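Local coordinates for protein TssK (PDB 5Y0E) that forms part of the baseplate of the bacterial type VI secretion system, probably as a trimer that connects it to the membrane complex, at residues Ala348-Val353 and Glu431-Met437; Leu358-Pro363 and Tyr403-Glu407; Phe362-Ile368 and Gly384-Arg388; Pro394-His400 and Glu438-Ile442. All coordinates share one frame; numbering follows the deposited sequence.

Contact 1. Residues Ala348-Val353 and Glu431-Met437; sequences AVRADV and EFPGLDM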
loop_
_atom_site.group_PDB
_atom_site.type_symbol
_atom_site.label_atom_id
_atom_site.label_comp_id
_atom_site.label_asym_id
_atom_site.label_seq_id
_atom_site.Cartn_x
_atom_site.Cartn_y
_atom_site.Cartn_z
ATOM N N ALA A 348 -33.802 -3.353 4.627
ATOM C CA ALA A 348 -33.881 -4.784 4.501
ATOM C C ALA A 348 -33.555 -5.255 5.875
ATOM O O ALA A 348 -32.523 -4.951 6.370
ATOM C CB ALA A 348 -32.855 -5.271 3.514
ATOM N N VAL A 349 -34.439 -6.025 6.476
ATOM C CA VAL A 349 -34.274 -6.449 7.846
ATOM C C VAL A 349 -34.498 -7.927 8.087
ATOM O O VAL A 349 -35.339 -8.516 7.480
ATOM C CB VAL A 349 -35.280 -5.647 8.687
ATOM C CG1 VAL A 349 -35.185 -5.925 10.165
ATOM C CG2 VAL A 349 -35.122 -4.176 8.428
ATOM N N ARG A 350 -33.698 -8.524 8.953
ATOM C CA ARG A 350 -33.847 -9.907 9.365
ATOM C C ARG A 350 -33.428 -9.965 10.809
ATOM O O ARG A 350 -32.549 -9.258 11.207
ATOM C CB ARG A 350 -33.005 -10.860 8.536
ATOM C CG ARG A 350 -31.890 -11.504 9.319
ATOM C CD ARG A 350 -31.660 -12.944 8.954
ATOM N NE ARG A 350 -31.851 -13.839 10.080
ATOM C CZ ARG A 350 -31.414 -13.627 11.300
ATOM N NH1 ARG A 350 -31.647 -14.495 12.237
ATOM N NH2 ARG A 350 -30.753 -12.549 11.584
ATOM N N ALA A 351 -34.080 -10.783 11.604
ATOM C CA ALA A 351 -33.737 -10.901 12.998
ATOM C C ALA A 351 -34.184 -12.230 13.526
ATOM O O ALA A 351 -34.933 -12.913 12.895
ATOM C CB ALA A 351 -34.384 -9.796 13.793
ATOM N N ASP A 352 -33.734 -12.590 14.710
ATOM C CA ASP A 352 -34.127 -13.856 15.270
ATOM C C ASP A 352 -35.339 -13.748 16.154
ATOM O O ASP A 352 -35.331 -14.168 17.275
ATOM C CB ASP A 352 -32.975 -14.484 16.013
ATOM C CG ASP A 352 -32.124 -15.328 15.133
ATOM O OD1 ASP A 352 -32.654 -16.243 14.538
ATOM O OD2 ASP A 352 -30.925 -15.098 15.011
ATOM N N VAL A 353 -36.389 -13.168 15.627
ATOM C CA VAL A 353 -37.639 -13.052 16.362
ATOM C C VAL A 353 -38.739 -13.730 15.561
ATOM O O VAL A 353 -38.497 -14.229 14.466
ATOM C CB VAL A 353 -37.974 -11.581 16.638
ATOM C CG1 VAL A 353 -36.752 -10.876 17.153
ATOM C CG2 VAL A 353 -38.465 -10.918 15.384
ATOM N N GLU A 431 -34.818 -5.249 21.264
ATOM C CA GLU A 431 -35.148 -6.600 21.695
ATOM C C GLU A 431 -34.961 -7.608 20.563
ATOM O O GLU A 431 -35.709 -8.579 20.466
ATOM C CB GLU A 431 -36.589 -6.663 22.203
ATOM C CG GLU A 431 -37.616 -6.263 21.137
ATOM C CD GLU A 431 -38.996 -6.844 21.377
ATOM O OE1 GLU A 431 -39.102 -7.893 22.043
ATOM O OE2 GLU A 431 -39.985 -6.252 20.897
ATOM N N PHE A 432 -33.974 -7.405 19.691
ATOM C CA PHE A 432 -33.940 -8.084 18.401
ATOM C C PHE A 432 -32.653 -8.873 18.219
ATOM O O PHE A 432 -31.732 -8.432 17.522
ATOM C CB PHE A 432 -34.117 -7.084 17.271
ATOM C CG PHE A 432 -35.424 -6.377 17.310
ATOM C CD1 PHE A 432 -35.575 -5.223 18.038
ATOM C CD2 PHE A 432 -36.505 -6.869 16.621
ATOM C CE1 PHE A 432 -36.781 -4.568 18.072
ATOM C CE2 PHE A 432 -37.713 -6.216 16.651
ATOM C CZ PHE A 432 -37.851 -5.063 17.378
ATOM N N PRO A 433 -32.577 -10.066 18.786
ATOM C CA PRO A 433 -31.399 -10.899 18.585
ATOM C C PRO A 433 -31.160 -11.191 17.120
ATOM O O PRO A 433 -32.086 -11.475 16.361
ATOM C CB PRO A 433 -31.739 -12.180 19.353
ATOM C CG PRO A 433 -33.199 -12.156 19.494
ATOM C CD PRO A 433 -33.575 -10.731 19.626
ATOM N N GLY A 434 -29.896 -11.151 16.737
ATOM C CA GLY A 434 -29.512 -11.531 15.401
ATOM C C GLY A 434 -29.730 -10.479 14.346
ATOM O O GLY A 434 -29.502 -10.760 13.172
ATOM N N LEU A 435 -30.138 -9.280 14.733
ATOM C CA LEU A 435 -30.502 -8.256 13.777
ATOM C C LEU A 435 -29.447 -8.088 12.703
ATOM O O LEU A 435 -28.254 -8.063 12.988
ATOM C CB LEU A 435 -30.713 -6.940 14.497
ATOM C CG LEU A 435 -31.187 -5.847 13.554
ATOM C CD1 LEU A 435 -32.586 -6.176 13.130
ATOM C CD2 LEU A 435 -31.147 -4.521 14.240
ATOM N N ASP A 436 -29.896 -8.026 11.459
ATOM C CA ASP A 436 -29.056 -7.621 10.347
ATOM C C ASP A 436 -29.885 -6.685 9.490
ATOM O O ASP A 436 -31.063 -6.949 9.251
ATOM C CB ASP A 436 -28.573 -8.813 9.517
ATOM C CG ASP A 436 -27.726 -8.386 8.330
ATOM O OD1 ASP A 436 -26.692 -7.727 8.542
ATOM O OD2 ASP A 436 -28.092 -8.690 7.175
ATOM N N MET A 437 -29.287 -5.583 9.058
ATOM C CA MET A 437 -30.033 -4.605 8.294
ATOM C C MET A 437 -29.222 -4.138 7.108
ATOM O O MET A 437 -27.994 -4.210 7.098
ATOM C CB MET A 437 -30.445 -3.411 9.127
ATOM C CG MET A 437 -31.502 -3.749 10.133
ATOM S SD MET A 437 -32.079 -2.343 11.076
ATOM C CE MET A 437 -30.558 -1.476 11.323
#
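The backbone N-H of Asp352 meets the carbonyl of Pro433 in a short, straight bond: N to O is 2.6 Å, with 160° at the hydrogen. Pro433 lies in the type II turn Phe432-Leu435, which leads into strand 436-443. Strands 343-350 and 436-443 are antiparallel neighbours in the C-terminal sheet, and Arg350 and Asp436 form a hydrogen-bonded pair between them, Asp436 N to Arg350 O measuring 2.9 Å and Arg350 N to Asp436 O 3.1 Å. Next to it, Val349 and Met437 make a non-hydrogen-bonded pair, their side chains side by side with CG2 to CG 4.0 Å. The guanidinium of Arg350 lies beside the turn. Its NH1 forms a salt bridge with Asp352 OD2 (2.9 Å), while NH2 meets Gly434 O near the guanidinium plane at 2.7 Å in a bent, weak bond. Leu435 points its CB away from the opposite segment, yet with CG anti to its backbone N (chi1 -176°) CD1 swings back to Val349 CG1, 4.0 Å off. Val353 CG1 touches both Phe432 CD2 and Pro433 CD, and Val392 of the second subunit touches Asp352. Strand 404-408 bonds to Val349 on the other edge of strand 343-350, and helix 355-365 packs on Val349 and Met437 through Phe362.

Contact 2. Residues Leu358-Pro363 and Tyr403-Glu407; sequences LLTHFP and YTYFE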
loop_
_atom_site.group_PDB
_atom_site.type_symbol
_atom_site.label_atom_id
_atom_site.label_comp_id
_atom_site.label_asym_id
_atom_site.label_seq_id
_atom_site.Cartn_x
_atom_site.Cartn_y
_atom_site.Cartn_z
ATOM N N LEU A 358 -41.827 -9.294 14.352
ATOM C CA LEU A 358 -41.055 -8.427 13.510
ATOM C C LEU A 358 -41.918 -7.515 12.694
ATOM O O LEU A 358 -41.576 -6.385 12.485
ATOM C CB LEU A 358 -40.180 -9.232 12.583
ATOM C CG LEU A 358 -39.222 -8.372 11.799
ATOM C CD1 LEU A 358 -38.062 -7.941 12.651
ATOM C CD2 LEU A 358 -38.744 -9.108 10.588
ATOM N N LEU A 359 -43.059 -7.984 12.234
ATOM C CA LEU A 359 -43.896 -7.134 11.440
ATOM C C LEU A 359 -44.583 -6.062 12.239
ATOM O O LEU A 359 -44.917 -5.026 11.710
ATOM C CB LEU A 359 -44.919 -7.947 10.690
ATOM C CG LEU A 359 -44.320 -8.714 9.540
ATOM C CD1 LEU A 359 -45.318 -9.725 9.068
ATOM C CD2 LEU A 359 -43.916 -7.824 8.398
ATOM N N THR A 360 -44.753 -6.293 13.519
ATOM C CA THR A 360 -45.424 -5.309 14.321
ATOM C C THR A 360 -44.477 -4.464 15.126
ATOM O O THR A 360 -44.483 -3.266 15.020
ATOM C CB THR A 360 -46.472 -5.953 15.226
ATOM O OG1 THR A 360 -45.885 -7.028 15.939
ATOM C CG2 THR A 360 -47.567 -6.515 14.405
ATOM N N HIS A 361 -43.629 -5.081 15.908
ATOM C CA HIS A 361 -42.736 -4.312 16.731
ATOM C C HIS A 361 -41.680 -3.501 16.013
ATOM O O HIS A 361 -41.371 -2.405 16.426
ATOM C CB HIS A 361 -42.056 -5.212 17.746
ATOM C CG HIS A 361 -43.001 -5.889 18.681
ATOM N ND1 HIS A 361 -42.601 -6.432 19.875
ATOM C CD2 HIS A 361 -44.329 -6.106 18.595
ATOM C CE1 HIS A 361 -43.642 -6.960 20.483
ATOM N NE2 HIS A 361 -44.701 -6.781 19.724
ATOM N N PHE A 362 -41.111 -4.012 14.945
ATOM C CA PHE A 362 -40.055 -3.271 14.285
ATOM C C PHE A 362 -40.455 -1.905 13.789
ATOM O O PHE A 362 -39.775 -0.939 14.039
ATOM C CB PHE A 362 -39.459 -4.067 13.148
ATOM C CG PHE A 362 -38.292 -3.408 12.512
ATOM C CD1 PHE A 362 -37.043 -3.581 13.013
ATOM C CD2 PHE A 362 -38.455 -2.615 11.421
ATOM C CE1 PHE A 362 -35.969 -2.979 12.434
ATOM C CE2 PHE A 362 -37.385 -2.001 10.837
ATOM C CZ PHE A 362 -36.140 -2.182 11.349
ATOM N N PRO A 363 -41.569 -1.822 13.090
ATOM C CA PRO A 363 -42.010 -0.546 12.548
ATOM C C PRO A 363 -42.351 0.471 13.606
ATOM O O PRO A 363 -42.322 1.643 13.303
ATOM C CB PRO A 363 -43.254 -0.913 11.766
ATOM C CG PRO A 363 -43.137 -2.350 11.510
ATOM C CD PRO A 363 -42.473 -2.901 12.707
ATOM N N TYR A 403 -35.589 -11.987 4.472
ATOM C CA TYR A 403 -35.612 -10.622 4.958
ATOM C C TYR A 403 -36.970 -9.993 4.692
ATOM O O TYR A 403 -37.701 -10.383 3.783
ATOM C CB TYR A 403 -34.533 -9.771 4.295
ATOM C CG TYR A 403 -33.133 -9.970 4.793
ATOM C CD1 TYR A 403 -32.549 -11.224 4.817
ATOM C CD2 TYR A 403 -32.378 -8.894 5.202
ATOM C CE1 TYR A 403 -31.257 -11.396 5.243
ATOM C CE2 TYR A 403 -31.097 -9.051 5.628
ATOM C CZ TYR A 403 -30.532 -10.303 5.652
ATOM O OH TYR A 403 -29.235 -10.443 6.087
ATOM N N THR A 404 -37.284 -8.996 5.491
ATOM C CA THR A 404 -38.456 -8.179 5.307
ATOM C C THR A 404 -37.995 -6.808 4.874
ATOM O O THR A 404 -36.964 -6.320 5.331
ATOM C CB THR A 404 -39.268 -8.090 6.585
ATOM O OG1 THR A 404 -39.657 -9.403 6.957
ATOM C CG2 THR A 404 -40.508 -7.283 6.383
ATOM N N TYR A 405 -38.757 -6.206 3.979
ATOM C CA TYR A 405 -38.386 -4.963 3.339
ATOM C C TYR A 405 -39.418 -3.923 3.702
ATOM O O TYR A 405 -40.606 -4.101 3.430
ATOM C CB TYR A 405 -38.285 -5.145 1.834
ATOM C CG TYR A 405 -37.134 -6.016 1.495
ATOM C CD1 TYR A 405 -37.213 -7.394 1.644
ATOM C CD2 TYR A 405 -35.947 -5.468 1.062
ATOM C CE1 TYR A 405 -36.154 -8.184 1.363
ATOM C CE2 TYR A 405 -34.881 -6.251 0.777
ATOM C CZ TYR A 405 -34.980 -7.603 0.931
ATOM O OH TYR A 405 -33.888 -8.360 0.626
ATOM N N PHE A 406 -38.966 -2.860 4.334
ATOM C CA PHE A 406 -39.825 -1.771 4.752
ATOM C C PHE A 406 -39.479 -0.556 3.923
ATOM O O PHE A 406 -38.326 -0.126 3.903
ATOM C CB PHE A 406 -39.636 -1.479 6.233
ATOM C CG PHE A 406 -39.977 -2.623 7.108
ATOM C CD1 PHE A 406 -41.272 -2.821 7.523
ATOM C CD2 PHE A 406 -39.006 -3.508 7.511
ATOM C CE1 PHE A 406 -41.596 -3.869 8.327
ATOM C CE2 PHE A 406 -39.331 -4.570 8.324
ATOM C CZ PHE A 406 -40.628 -4.745 8.734
ATOM N N GLU A 407 -40.461 -0.014 3.232
ATOM C CA GLU A 407 -40.279 1.278 2.604
ATOM C C GLU A 407 -40.549 2.369 3.629
ATOM O O GLU A 407 -41.414 2.222 4.496
ATOM C CB GLU A 407 -41.205 1.418 1.403
ATOM C CG GLU A 407 -40.986 2.659 0.569
ATOM C CD GLU A 407 -41.443 2.467 -0.867
ATOM O OE1 GLU A 407 -42.255 1.547 -1.109
ATOM O OE2 GLU A 407 -40.981 3.224 -1.746
#
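Phe362 and Phe406 meet with their rings nearly parallel, the planes 25° apart, but slid so far that they barely overlap and their centroids lie 5.1 Å from each other. Phe362 CD2 sits over one face of the Phe406 ring, towards its rim, and comes within 3.8 Å of Phe406 CE2. Pro363 adds its CG at 3.8 Å from Phe406 CE1, approaching that ring obliquely. One helical turn before Phe362 and Pro363, two leucines reach Thr404 at different branches: Leu358 CD2 lies 3.8 Å from Thr404 OG1, and Leu359 CD2 lies 4.0 Å from Thr404 CG2. No hydrogen bond crosses the interface, so its hold is van der Waals contact. Here helix 355-365 packs against the eight-stranded antiparallel sheet of the C-terminal part of the chain. The pairs Leu358/Phe362 and Leu359/Pro363, each four residues apart, face the alternate strand residues Thr404 and Phe406, and the axes approach to 10.8 Å at 41°. A chi1 of -175° sets CG of Phe362 opposite its backbone N, sending the ring from the helix towards the strand. Farther out, Phe362 also packs on Leu347 and Val349 of strand 343-350, to which Phe406 and Thr404 respectively are bonded through their backbones. Leu387 and Thr389 of strand 387-389 touch Phe406, and Val353 touches Leu358.

Contact 3. Residues Phe362-Ile368 and Gly384-Arg388; sequences FPAQMKI and GIGLR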
loop_
_atom_site.group_PDB
_atom_site.type_symbol
_atom_site.label_atom_id
_atom_site.label_comp_id
_atom_site.label_asym_id
_atom_site.label_seq_id
_atom_site.Cartn_x
_atom_site.Cartn_y
_atom_site.Cartn_z
ATOM N N PHE A 362 -41.111 -4.012 14.945
ATOM C CA PHE A 362 -40.055 -3.271 14.285
ATOM C C PHE A 362 -40.455 -1.905 13.789
ATOM O O PHE A 362 -39.775 -0.939 14.039
ATOM C CB PHE A 362 -39.459 -4.067 13.148
ATOM C CG PHE A 362 -38.292 -3.408 12.512
ATOM C CD1 PHE A 362 -37.043 -3.581 13.013
ATOM C CD2 PHE A 362 -38.455 -2.615 11.421
ATOM C CE1 PHE A 362 -35.969 -2.979 12.434
ATOM C CE2 PHE A 362 -37.385 -2.001 10.837
ATOM C CZ PHE A 362 -36.140 -2.182 11.349
ATOM N N PRO A 363 -41.569 -1.822 13.090
ATOM C CA PRO A 363 -42.010 -0.546 12.548
ATOM C C PRO A 363 -42.351 0.471 13.606
ATOM O O PRO A 363 -42.322 1.643 13.303
ATOM C CB PRO A 363 -43.254 -0.913 11.766
ATOM C CG PRO A 363 -43.137 -2.350 11.510
ATOM C CD PRO A 363 -42.473 -2.901 12.707
ATOM N N ALA A 364 -42.689 0.035 14.809
ATOM C CA ALA A 364 -42.984 0.932 15.891
ATOM C C ALA A 364 -41.721 1.288 16.641
ATOM O O ALA A 364 -41.466 2.432 16.928
ATOM C CB ALA A 364 -43.972 0.283 16.828
ATOM N N GLN A 365 -40.900 0.300 16.927
ATOM C CA GLN A 365 -39.685 0.535 17.684
ATOM C C GLN A 365 -38.497 1.106 16.931
ATOM O O GLN A 365 -37.448 1.322 17.508
ATOM C CB GLN A 365 -39.265 -0.742 18.376
ATOM C CG GLN A 365 -40.014 -0.977 19.654
ATOM C CD GLN A 365 -40.308 -2.425 19.888
ATOM O OE1 GLN A 365 -41.447 -2.856 19.792
ATOM N NE2 GLN A 365 -39.284 -3.184 20.215
ATOM N N MET A 366 -38.637 1.324 15.641
ATOM C CA MET A 366 -37.547 1.891 14.902
ATOM C C MET A 366 -37.982 3.269 14.523
ATOM O O MET A 366 -38.867 3.446 13.722
ATOM C CB MET A 366 -37.218 1.060 13.675
ATOM C CG MET A 366 -36.325 1.752 12.663
ATOM S SD MET A 366 -34.659 2.069 13.225
ATOM C CE MET A 366 -33.790 0.638 12.641
ATOM N N LYS A 367 -37.371 4.248 15.153
ATOM C CA LYS A 367 -37.690 5.625 14.899
ATOM C C LYS A 367 -36.646 6.196 13.990
ATOM O O LYS A 367 -35.463 6.127 14.267
ATOM C CB LYS A 367 -37.725 6.397 16.211
ATOM N N ILE A 368 -37.093 6.774 12.897
ATOM C CA ILE A 368 -36.171 7.329 11.950
ATOM C C ILE A 368 -36.371 8.819 11.807
ATOM O O ILE A 368 -37.475 9.290 11.614
ATOM C CB ILE A 368 -36.317 6.640 10.584
ATOM C CG1 ILE A 368 -35.728 5.246 10.622
ATOM C CG2 ILE A 368 -35.614 7.411 9.498
ATOM C CD1 ILE A 368 -36.359 4.327 9.619
ATOM N N GLY A 384 -41.807 8.863 14.183
ATOM C CA GLY A 384 -40.750 9.200 13.262
ATOM C C GLY A 384 -41.254 8.924 11.869
ATOM O O GLY A 384 -42.446 8.791 11.636
ATOM N N ILE A 385 -40.353 8.859 10.915
ATOM C CA ILE A 385 -40.805 8.549 9.564
ATOM C C ILE A 385 -41.402 7.146 9.543
ATOM O O ILE A 385 -40.879 6.220 10.172
ATOM C CB ILE A 385 -39.656 8.702 8.554
ATOM C CG1 ILE A 385 -39.311 10.173 8.376
ATOM C CG2 ILE A 385 -40.051 8.140 7.220
ATOM C CD1 ILE A 385 -38.069 10.579 9.066
ATOM N N GLY A 386 -42.535 6.994 8.857
ATOM C CA GLY A 386 -43.221 5.729 8.850
ATOM C C GLY A 386 -42.530 4.698 7.980
ATOM O O GLY A 386 -41.886 5.003 6.984
ATOM N N LEU A 387 -42.691 3.449 8.379
ATOM C CA LEU A 387 -42.148 2.301 7.677
ATOM C C LEU A 387 -43.302 1.447 7.186
ATOM O O LEU A 387 -44.138 1.017 7.975
ATOM C CB LEU A 387 -41.224 1.489 8.575
ATOM C CG LEU A 387 -40.106 2.368 9.121
ATOM C CD1 LEU A 387 -39.426 1.784 10.344
ATOM C CD2 LEU A 387 -39.138 2.599 8.003
ATOM N N ARG A 388 -43.345 1.207 5.887
ATOM C CA ARG A 388 -44.398 0.430 5.259
ATOM C C ARG A 388 -43.784 -0.876 4.781
ATOM O O ARG A 388 -42.778 -0.866 4.068
ATOM C CB ARG A 388 -45.011 1.214 4.102
ATOM C CG ARG A 388 -45.865 0.411 3.150
ATOM C CD ARG A 388 -46.404 1.317 2.048
ATOM N NE ARG A 388 -46.938 2.567 2.592
ATOM C CZ ARG A 388 -48.178 2.706 3.050
ATOM N NH1 ARG A 388 -48.587 3.875 3.532
ATOM N NH2 ARG A 388 -49.008 1.669 3.028
#
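Leu387 reaches across to Pro363, Met366 and Ile368 where helix 355-365 turns directly into strand 366-370. Within this chain strands 366-370 and 387-389 are the two outermost of the antiparallel sheet, so the contact brings residues from both of its ends together beside the helix terminus. At the root of the side chain, Leu387 CB stands 4.5 Å from Pro363 CB. With CG anti to the carbonyl carbon (chi1 -56°), the side chain extends towards the helix end, where its two methyls both approach the tip of Ile368. CD1 meets Met366 CG at 3.9 Å and Met366 O at 3.8 Å; it also lies 4.1 Å from Pro363 CA and 4.3 Å from Phe362 CE2, the last an oblique approach to the ring. CD2 comes closer than CD1 to Ile368 CD1, at 3.6 Å, the two side chains crossing at about a right angle. Phe362 is backed within its own segment by Met366 CB, which sits above one face of its ring. Strand 404-408 adds Leu408, which touches Ile368, Ile385 and Leu387. Past the apolar cluster, one backbone bond joins the segments: Ile385 N to Ile368 O, 3.0 Å, almost straight at 176° and lying in the carbonyl plane.

Contact 4. Residues Pro394-His400 and Glu438-Ile442; sequences PRQIPYH and EFWAI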
loop_
_atom_site.group_PDB
_atom_site.type_symbol
_atom_site.label_atom_id
_atom_site.label_comp_id
_atom_site.label_asym_id
_atom_site.label_seq_id
_atom_site.Cartn_x
_atom_site.Cartn_y
_atom_site.Cartn_z
ATOM N N PRO A 394 -38.106 -4.757 -3.841
ATOM C CA PRO A 394 -37.717 -3.998 -5.031
ATOM C C PRO A 394 -36.882 -4.805 -6.009
ATOM O O PRO A 394 -35.991 -5.561 -5.631
ATOM C CB PRO A 394 -36.893 -2.851 -4.456
ATOM C CG PRO A 394 -37.241 -2.781 -3.058
ATOM C CD PRO A 394 -37.655 -4.118 -2.604
ATOM N N ARG A 395 -37.140 -4.584 -7.286
ATOM C CA ARG A 395 -36.299 -5.171 -8.305
ATOM C C ARG A 395 -34.949 -4.486 -8.427
ATOM O O ARG A 395 -34.054 -5.047 -9.053
ATOM C CB ARG A 395 -37.038 -5.145 -9.633
ATOM C CG ARG A 395 -37.605 -3.802 -10.014
ATOM C CD ARG A 395 -38.455 -3.927 -11.283
ATOM N NE ARG A 395 -38.642 -2.645 -11.949
ATOM C CZ ARG A 395 -39.661 -1.826 -11.720
ATOM N NH1 ARG A 395 -40.595 -2.159 -10.839
ATOM N NH2 ARG A 395 -39.746 -0.672 -12.370
ATOM N N GLN A 396 -34.756 -3.323 -7.817
ATOM C CA GLN A 396 -33.516 -2.584 -8.005
ATOM C C GLN A 396 -32.421 -2.979 -7.037
ATOM O O GLN A 396 -31.263 -2.633 -7.280
ATOM C CB GLN A 396 -33.737 -1.079 -7.854
ATOM C CG GLN A 396 -34.638 -0.468 -8.880
ATOM C CD GLN A 396 -36.082 -0.642 -8.532
ATOM O OE1 GLN A 396 -36.413 -1.204 -7.489
ATOM N NE2 GLN A 396 -36.957 -0.152 -9.388
ATOM N N ILE A 397 -32.745 -3.651 -5.945
ATOM C CA ILE A 397 -31.729 -4.048 -4.978
ATOM C C ILE A 397 -31.797 -5.556 -4.846
ATOM O O ILE A 397 -32.782 -6.170 -5.263
ATOM C CB ILE A 397 -31.923 -3.348 -3.615
ATOM C CG1 ILE A 397 -33.237 -3.777 -2.987
ATOM C CG2 ILE A 397 -31.870 -1.878 -3.788
ATOM C CD1 ILE A 397 -33.353 -3.394 -1.555
ATOM N N PRO A 398 -30.760 -6.188 -4.309
ATOM C CA PRO A 398 -30.808 -7.636 -4.140
ATOM C C PRO A 398 -31.853 -8.006 -3.114
ATOM O O PRO A 398 -32.059 -7.297 -2.138
ATOM C CB PRO A 398 -29.401 -7.979 -3.642
ATOM C CG PRO A 398 -28.577 -6.839 -3.950
ATOM C CD PRO A 398 -29.453 -5.654 -3.898
ATOM N N TYR A 399 -32.505 -9.128 -3.327
ATOM C CA TYR A 399 -33.507 -9.614 -2.402
ATOM C C TYR A 399 -32.967 -10.834 -1.686
ATOM O O TYR A 399 -32.732 -11.858 -2.323
ATOM C CB TYR A 399 -34.792 -9.975 -3.125
ATOM C CG TYR A 399 -35.692 -10.862 -2.312
ATOM C CD1 TYR A 399 -36.369 -10.377 -1.235
ATOM C CD2 TYR A 399 -35.843 -12.188 -2.624
ATOM C CE1 TYR A 399 -37.169 -11.160 -0.510
ATOM C CE2 TYR A 399 -36.652 -12.991 -1.893
ATOM C CZ TYR A 399 -37.309 -12.468 -0.834
ATOM O OH TYR A 399 -38.126 -13.263 -0.095
ATOM N N HIS A 400 -32.797 -10.729 -0.372
ATOM C CA HIS A 400 -32.428 -11.865 0.459
ATOM C C HIS A 400 -33.681 -12.543 0.981
ATOM O O HIS A 400 -34.431 -11.957 1.761
ATOM C CB HIS A 400 -31.554 -11.440 1.630
ATOM C CG HIS A 400 -30.420 -10.556 1.243
ATOM N ND1 HIS A 400 -29.817 -10.623 0.009
ATOM C CD2 HIS A 400 -29.791 -9.573 1.921
ATOM C CE1 HIS A 400 -28.855 -9.721 -0.055
ATOM N NE2 HIS A 400 -28.822 -9.067 1.091
ATOM N N GLU A 438 -29.939 -3.709 6.091
ATOM C CA GLU A 438 -29.375 -3.034 4.945
ATOM C C GLU A 438 -30.250 -1.829 4.669
ATOM O O GLU A 438 -31.467 -1.881 4.847
ATOM C CB GLU A 438 -29.307 -3.944 3.720
ATOM C CG GLU A 438 -28.471 -5.165 3.925
ATOM C CD GLU A 438 -28.307 -5.998 2.677
ATOM O OE1 GLU A 438 -28.914 -5.667 1.653
ATOM O OE2 GLU A 438 -27.574 -6.997 2.714
ATOM N N PHE A 439 -29.624 -0.739 4.266
ATOM C CA PHE A 439 -30.317 0.505 3.997
ATOM C C PHE A 439 -30.018 0.889 2.566
ATOM O O PHE A 439 -28.859 1.080 2.197
ATOM C CB PHE A 439 -29.871 1.593 4.963
ATOM C CG PHE A 439 -30.752 2.775 4.967
ATOM C CD1 PHE A 439 -31.956 2.736 5.607
ATOM C CD2 PHE A 439 -30.382 3.930 4.327
ATOM C CE1 PHE A 439 -32.777 3.824 5.610
ATOM C CE2 PHE A 439 -31.207 5.030 4.329
ATOM C CZ PHE A 439 -32.402 4.974 4.975
ATOM N N TRP A 440 -31.054 0.978 1.760
ATOM C CA TRP A 440 -30.892 1.253 0.350
ATOM C C TRP A 440 -31.668 2.490 -0.058
ATOM O O TRP A 440 -32.725 2.793 0.494
ATOM C CB TRP A 440 -31.364 0.079 -0.478
ATOM C CG TRP A 440 -30.474 -1.098 -0.440
ATOM C CD1 TRP A 440 -30.509 -2.118 0.448
ATOM C CD2 TRP A 440 -29.430 -1.399 -1.357
ATOM N NE1 TRP A 440 -29.544 -3.033 0.148
ATOM C CE2 TRP A 440 -28.873 -2.618 -0.964
ATOM C CE3 TRP A 440 -28.912 -0.752 -2.476
ATOM C CZ2 TRP A 440 -27.834 -3.201 -1.638
ATOM C CZ3 TRP A 440 -27.879 -1.336 -3.146
ATOM C CH2 TRP A 440 -27.346 -2.545 -2.725
ATOM N N ALA A 441 -31.135 3.187 -1.050
ATOM C CA ALA A 441 -31.811 4.292 -1.703
ATOM C C ALA A 441 -32.027 3.912 -3.154
ATOM O O ALA A 441 -31.103 3.416 -3.800
ATOM C CB ALA A 441 -30.995 5.570 -1.595
ATOM N N ILE A 442 -33.242 4.129 -3.660
ATOM C CA ILE A 442 -33.644 3.640 -4.974
ATOM C C ILE A 442 -34.136 4.802 -5.817
ATOM O O ILE A 442 -35.118 5.458 -5.463
ATOM C CB ILE A 442 -34.726 2.563 -4.871
ATOM C CG1 ILE A 442 -34.258 1.470 -3.926
ATOM C CG2 ILE A 442 -35.010 1.983 -6.220
ATOM C CD1 ILE A 442 -35.140 0.265 -3.886
#
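A histidine-carboxylate hydrogen bond, His400 to Glu438, marks one end of a contact in which the irregular segment 394-400 lies along one face of strand 438-442. His400 NE2 donates to Glu438 OE2 at 2.9 Å; the oxygen lies in the imidazole plane, but the nitrogen stands above the carboxylate plane, and ring and carboxylate are turned 88° apart. The other oxygen, OE1, accepts from Trp440 NE1 at 3.1 Å and 177°, so two ring N-H groups fix the rotation of this buried carboxylate. Ile397 then packs over a face of the indole. Its CG1 occupies the crowded position between backbone N and carbonyl carbon (chi1 64°), which lets both branches reach the ring: CD1 stands 4.0 Å from the centroid of the five-membered ring in a CH-pi contact, and CG2 is 3.4 Å from Trp440 CE3. Pro398 CD touches Trp440 CZ2 at 3.7 Å. At the far end Ile442 CD1 meets Pro394 CB at 3.6 Å, and Ile442 CG2 meets Gln396 CG at 3.6 Å. Strand 436-443 is itself bonded between strands 317-324 and 343-350, while Gln216 of helix 197-222 touches both His400 and Glu438.

All four contacts reach one antiparallel sheet; contacts 2 and 3 also use helix 355-365. These two share Phe362 and Pro363 and have centres about 9 Å apart; Arg388 N to Glu407 O, 2.6 Å, joins their strands. Contact 1, about 10 Å from contact 2, is tied to it by Val349 N to Thr404 O at 2.8 Å and by Tyr403 OH to Asp436. Contact 4 continues strand 436-443 from contact 1, with centres about 17 Å apart, and meets contact 2 through Tyr405 OH and His400 N at 2.8 Å. Contacts 3 and 4 do not touch, their nearest atoms about 5 Å apart. Along the chain, contact 3 nests inside contact 2, and contact 2 inside contact 1.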